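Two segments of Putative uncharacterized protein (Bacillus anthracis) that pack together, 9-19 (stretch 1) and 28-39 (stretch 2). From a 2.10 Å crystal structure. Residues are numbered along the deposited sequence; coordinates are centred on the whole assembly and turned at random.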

# COMPACT_ATOMS: atom_id res chain seq x y z
N PHE A 9 3.09 6.73 -13.21
CA PHE A 9 3.42 7.26 -11.89
C PHE A 9 2.77 6.40 -10.81
O PHE A 9 3.38 6.10 -9.79
CB PHE A 9 2.98 8.73 -11.76
CG PHE A 9 3.48 9.40 -10.50
CD1 PHE A 9 4.83 9.32 -10.14
CD2 PHE A 9 2.61 10.11 -9.66
CE1 PHE A 9 5.30 9.93 -8.98
CE2 PHE A 9 3.07 10.72 -8.51
CZ PHE A 9 4.43 10.63 -8.16
N GLU A 10 1.53 6.00 -11.05
CA GLU A 10 0.80 5.14 -10.14
C GLU A 10 1.52 3.83 -9.95
O GLU A 10 1.59 3.29 -8.85
CB GLU A 10 -0.62 4.90 -10.66
CG GLU A 10 -1.40 6.19 -10.67
CD GLU A 10 -2.66 6.12 -11.51
OE1 GLU A 10 -2.83 5.17 -12.31
OE2 GLU A 10 -3.47 7.06 -11.39
N ASN A 11 2.07 3.32 -11.05
CA ASN A 11 2.75 2.06 -10.97
C ASN A 11 4.03 2.23 -10.13
O ASN A 11 4.36 1.40 -9.29
CB ASN A 11 3.07 1.57 -12.39
CG ASN A 11 3.72 0.22 -12.40
OD1 ASN A 11 3.15 -0.74 -11.90
ND2 ASN A 11 4.93 0.15 -12.93
N LYS A 12 4.74 3.32 -10.37
CA LYS A 12 5.95 3.60 -9.59
C LYS A 12 5.63 3.75 -8.10
O LYS A 12 6.30 3.19 -7.24
CB LYS A 12 6.61 4.88 -10.11
CG LYS A 12 7.86 5.27 -9.32
CD LYS A 12 8.41 6.59 -9.84
CE LYS A 12 9.90 6.73 -9.50
NZ LYS A 12 10.44 8.07 -9.92
N LEU A 13 4.56 4.47 -7.79
CA LEU A 13 4.17 4.61 -6.39
C LEU A 13 3.86 3.25 -5.78
O LEU A 13 4.23 2.98 -4.64
CB LEU A 13 2.96 5.53 -6.24
CG LEU A 13 3.13 7.03 -6.55
CD1 LEU A 13 1.77 7.71 -6.46
CD2 LEU A 13 4.07 7.67 -5.57
N TYR A 14 3.15 2.41 -6.53
CA TYR A 14 2.72 1.12 -5.96
C TYR A 14 3.93 0.23 -5.67
O TYR A 14 3.99 -0.42 -4.63
CB TYR A 14 1.74 0.43 -6.94
CG TYR A 14 1.18 -0.90 -6.50
CD1 TYR A 14 -0.01 -0.97 -5.78
CD2 TYR A 14 1.82 -2.10 -6.83
CE1 TYR A 14 -0.55 -2.17 -5.39
CE2 TYR A 14 1.30 -3.33 -6.42
CZ TYR A 14 0.11 -3.35 -5.73
OH TYR A 14 -0.41 -4.56 -5.35
N ALA A 15 4.89 0.22 -6.57
CA ALA A 15 6.11 -0.59 -6.40
C ALA A 15 6.87 -0.14 -5.15
O ALA A 15 7.45 -0.94 -4.43
CB ALA A 15 7.05 -0.51 -7.68
N ASN A 16 6.87 1.16 -4.89
CA ASN A 16 7.61 1.63 -3.72
C ASN A 16 6.94 1.26 -2.39
O ASN A 16 7.58 1.26 -1.34
CB ASN A 16 7.86 3.14 -3.82
CG ASN A 16 9.09 3.43 -4.64
OD1 ASN A 16 10.20 3.50 -4.11
ND2 ASN A 16 8.91 3.59 -5.96
N LEU A 17 5.65 0.93 -2.44
CA LEU A 17 4.92 0.51 -1.24
C LEU A 17 5.39 -0.88 -0.76
O LEU A 17 5.04 -1.32 0.34
CB LEU A 17 3.42 0.52 -1.52
CG LEU A 17 2.79 1.91 -1.69
CD1 LEU A 17 1.30 1.77 -1.99
CD2 LEU A 17 3.00 2.75 -0.39
N GLU A 18 6.22 -1.54 -1.55
CA GLU A 18 6.83 -2.79 -1.06
C GLU A 18 7.80 -2.55 0.07
O GLU A 18 8.23 -3.51 0.72
CB GLU A 18 7.59 -3.53 -2.16
CG GLU A 18 6.66 -4.11 -3.19
CD GLU A 18 7.40 -4.82 -4.28
OE1 GLU A 18 8.33 -4.23 -4.88
OE2 GLU A 18 7.05 -5.99 -4.52
N ALA A 19 8.17 -1.30 0.31
CA ALA A 19 9.07 -1.00 1.43
C ALA A 19 8.31 -0.73 2.70
O ALA A 19 8.91 -0.36 3.71
CB ALA A 19 9.96 0.19 1.09
N ASP A 28 5.29 -7.15 3.35
CA ASP A 28 4.93 -5.79 2.92
C ASP A 28 3.47 -5.70 2.51
O ASP A 28 2.86 -6.71 2.15
CB ASP A 28 5.81 -5.31 1.78
CG ASP A 28 5.55 -6.06 0.49
OD1 ASP A 28 4.53 -5.78 -0.18
OD2 ASP A 28 6.40 -6.93 0.13
N ILE A 29 2.92 -4.50 2.53
CA ILE A 29 1.48 -4.34 2.35
C ILE A 29 1.02 -4.68 0.94
O ILE A 29 -0.14 -5.03 0.71
CB ILE A 29 1.03 -2.92 2.78
CG1 ILE A 29 1.67 -1.85 1.89
CG2 ILE A 29 1.43 -2.67 4.21
CD1 ILE A 29 1.16 -0.42 2.16
N VAL A 30 1.91 -4.51 -0.03
CA VAL A 30 1.64 -4.89 -1.40
C VAL A 30 1.46 -6.42 -1.50
O VAL A 30 0.39 -6.91 -1.93
CB VAL A 30 2.76 -4.37 -2.35
CG1 VAL A 30 2.71 -5.07 -3.70
CG2 VAL A 30 2.60 -2.87 -2.54
N ASN A 31 2.46 -7.17 -1.05
CA ASN A 31 2.36 -8.63 -1.09
C ASN A 31 1.23 -9.18 -0.20
O ASN A 31 0.67 -10.22 -0.49
CB ASN A 31 3.71 -9.31 -0.81
CG ASN A 31 4.63 -9.25 -2.03
OD1 ASN A 31 5.56 -8.45 -2.06
ND2 ASN A 31 4.37 -10.10 -3.04
N LEU A 32 0.86 -8.44 0.85
CA LEU A 32 -0.29 -8.87 1.63
C LEU A 32 -1.63 -8.71 0.92
O LEU A 32 -2.61 -9.33 1.31
CB LEU A 32 -0.36 -8.14 2.97
CG LEU A 32 0.49 -8.73 4.09
CD1 LEU A 32 0.28 -7.91 5.35
CD2 LEU A 32 0.15 -10.21 4.33
N GLY A 33 -1.68 -7.87 -0.10
CA GLY A 33 -2.95 -7.57 -0.75
C GLY A 33 -3.73 -6.47 -0.04
O GLY A 33 -4.95 -6.37 -0.22
N LEU A 34 -3.05 -5.67 0.78
CA LEU A 34 -3.76 -4.60 1.51
C LEU A 34 -4.03 -3.35 0.69
O LEU A 34 -4.91 -2.57 1.06
CB LEU A 34 -3.03 -4.17 2.79
CG LEU A 34 -2.81 -5.25 3.84
CD1 LEU A 34 -2.06 -4.64 4.99
CD2 LEU A 34 -4.17 -5.83 4.29
N VAL A 35 -3.28 -3.15 -0.38
CA VAL A 35 -3.42 -1.95 -1.20
C VAL A 35 -4.43 -2.18 -2.33
O VAL A 35 -4.19 -2.97 -3.27
CB VAL A 35 -2.08 -1.48 -1.77
CG1 VAL A 35 -2.25 -0.12 -2.43
CG2 VAL A 35 -1.01 -1.38 -0.68
N TYR A 36 -5.56 -1.47 -2.23
CA TYR A 36 -6.67 -1.61 -3.19
C TYR A 36 -6.59 -0.68 -4.40
O TYR A 36 -7.04 -1.00 -5.48
CB TYR A 36 -8.01 -1.34 -2.49
CG TYR A 36 -8.43 -2.42 -1.55
CD1 TYR A 36 -7.71 -3.60 -1.46
CD2 TYR A 36 -9.56 -2.27 -0.73
CE1 TYR A 36 -8.08 -4.62 -0.60
CE2 TYR A 36 -9.96 -3.27 0.12
CZ TYR A 36 -9.21 -4.46 0.17
OH TYR A 36 -9.58 -5.47 0.97
N ASP A 37 -6.01 0.50 -4.23
CA ASP A 37 -6.01 1.43 -5.36
C ASP A 37 -4.94 2.47 -5.14
O ASP A 37 -4.77 2.96 -4.03
CB ASP A 37 -7.37 2.13 -5.47
CG ASP A 37 -7.53 2.92 -6.75
OD1 ASP A 37 -6.88 2.59 -7.78
OD2 ASP A 37 -8.32 3.88 -6.75
N VAL A 38 -4.22 2.82 -6.21
CA VAL A 38 -3.37 4.00 -6.14
C VAL A 38 -3.76 4.87 -7.31
O VAL A 38 -3.75 4.41 -8.45
CB VAL A 38 -1.87 3.60 -6.27
CG1 VAL A 38 -0.98 4.83 -6.30
CG2 VAL A 38 -1.47 2.65 -5.15
N THR A 39 -4.12 6.13 -7.06
CA THR A 39 -4.39 7.00 -8.18
C THR A 39 -3.63 8.31 -8.02
O THR A 39 -3.43 8.79 -6.91
CB THR A 39 -5.88 7.32 -8.32
OG1 THR A 39 -6.27 8.13 -7.22
CG2 THR A 39 -6.73 6.04 -8.35
O HOH W 1 -3.18 -5.02 -4.77

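Stretch 1 is a helix that tightens into a 3-10 segment at 17-19; stretch 2 begins with a short, weakly bonded helix and continues as a strand from V35. Helix and strand run at 128° to each other, 7.8 Å apart at closest approach, a gap filled by side chains. No direct hydrogen bond crosses the contact, so apolar packing carries most of it.

D28 opens stretch 2 as an N-cap: its OD1 accepts from N31 N at 2.6 Å, satisfying an amide that the first helical turn leaves without a backbone partner. The same side chain lies against the end of stretch 1, with D28 CB 3.2 Å from E18 O.

V30 is the hub of this end. Its CB points toward stretch 1, and CG2 sits over one face of the Y14 ring, 4.1 Å from the centroid and only 13° off the normal, a CH-pi contact. That methyl also meets L17 CB at 3.6 Å, while V30 CG1 approaches Y14 CE2 at 3.5 Å.

G33 then ends the short helix in a Schellman motif. Its positive phi would jam a CB against the preceding carbonyl, so glycine is required by the backbone rather than by the partner stretch.

In the strand, V35 and V38 point toward the helix. V35 CG1 lies 4.0 Å from both Y14 CE1 and L17 CD1, and a water donates to V35 O (2.7 Å) while hydrogen-bonding Y14 OH (2.9 Å). V38 spreads its methyls along the helix: CG1 is 4.0 Å from L13 CD1, and CG2 is 4.0 Å from Y14 CD1, at the ring edge. At T39, whose CB points away overall, the contact is with the backbone: E10 OE2 lies 3.3 Å from T39 CA, a close approach rather than a bond across the stretches, and that oxygen is hydrogen-bonded to a residue just outside them.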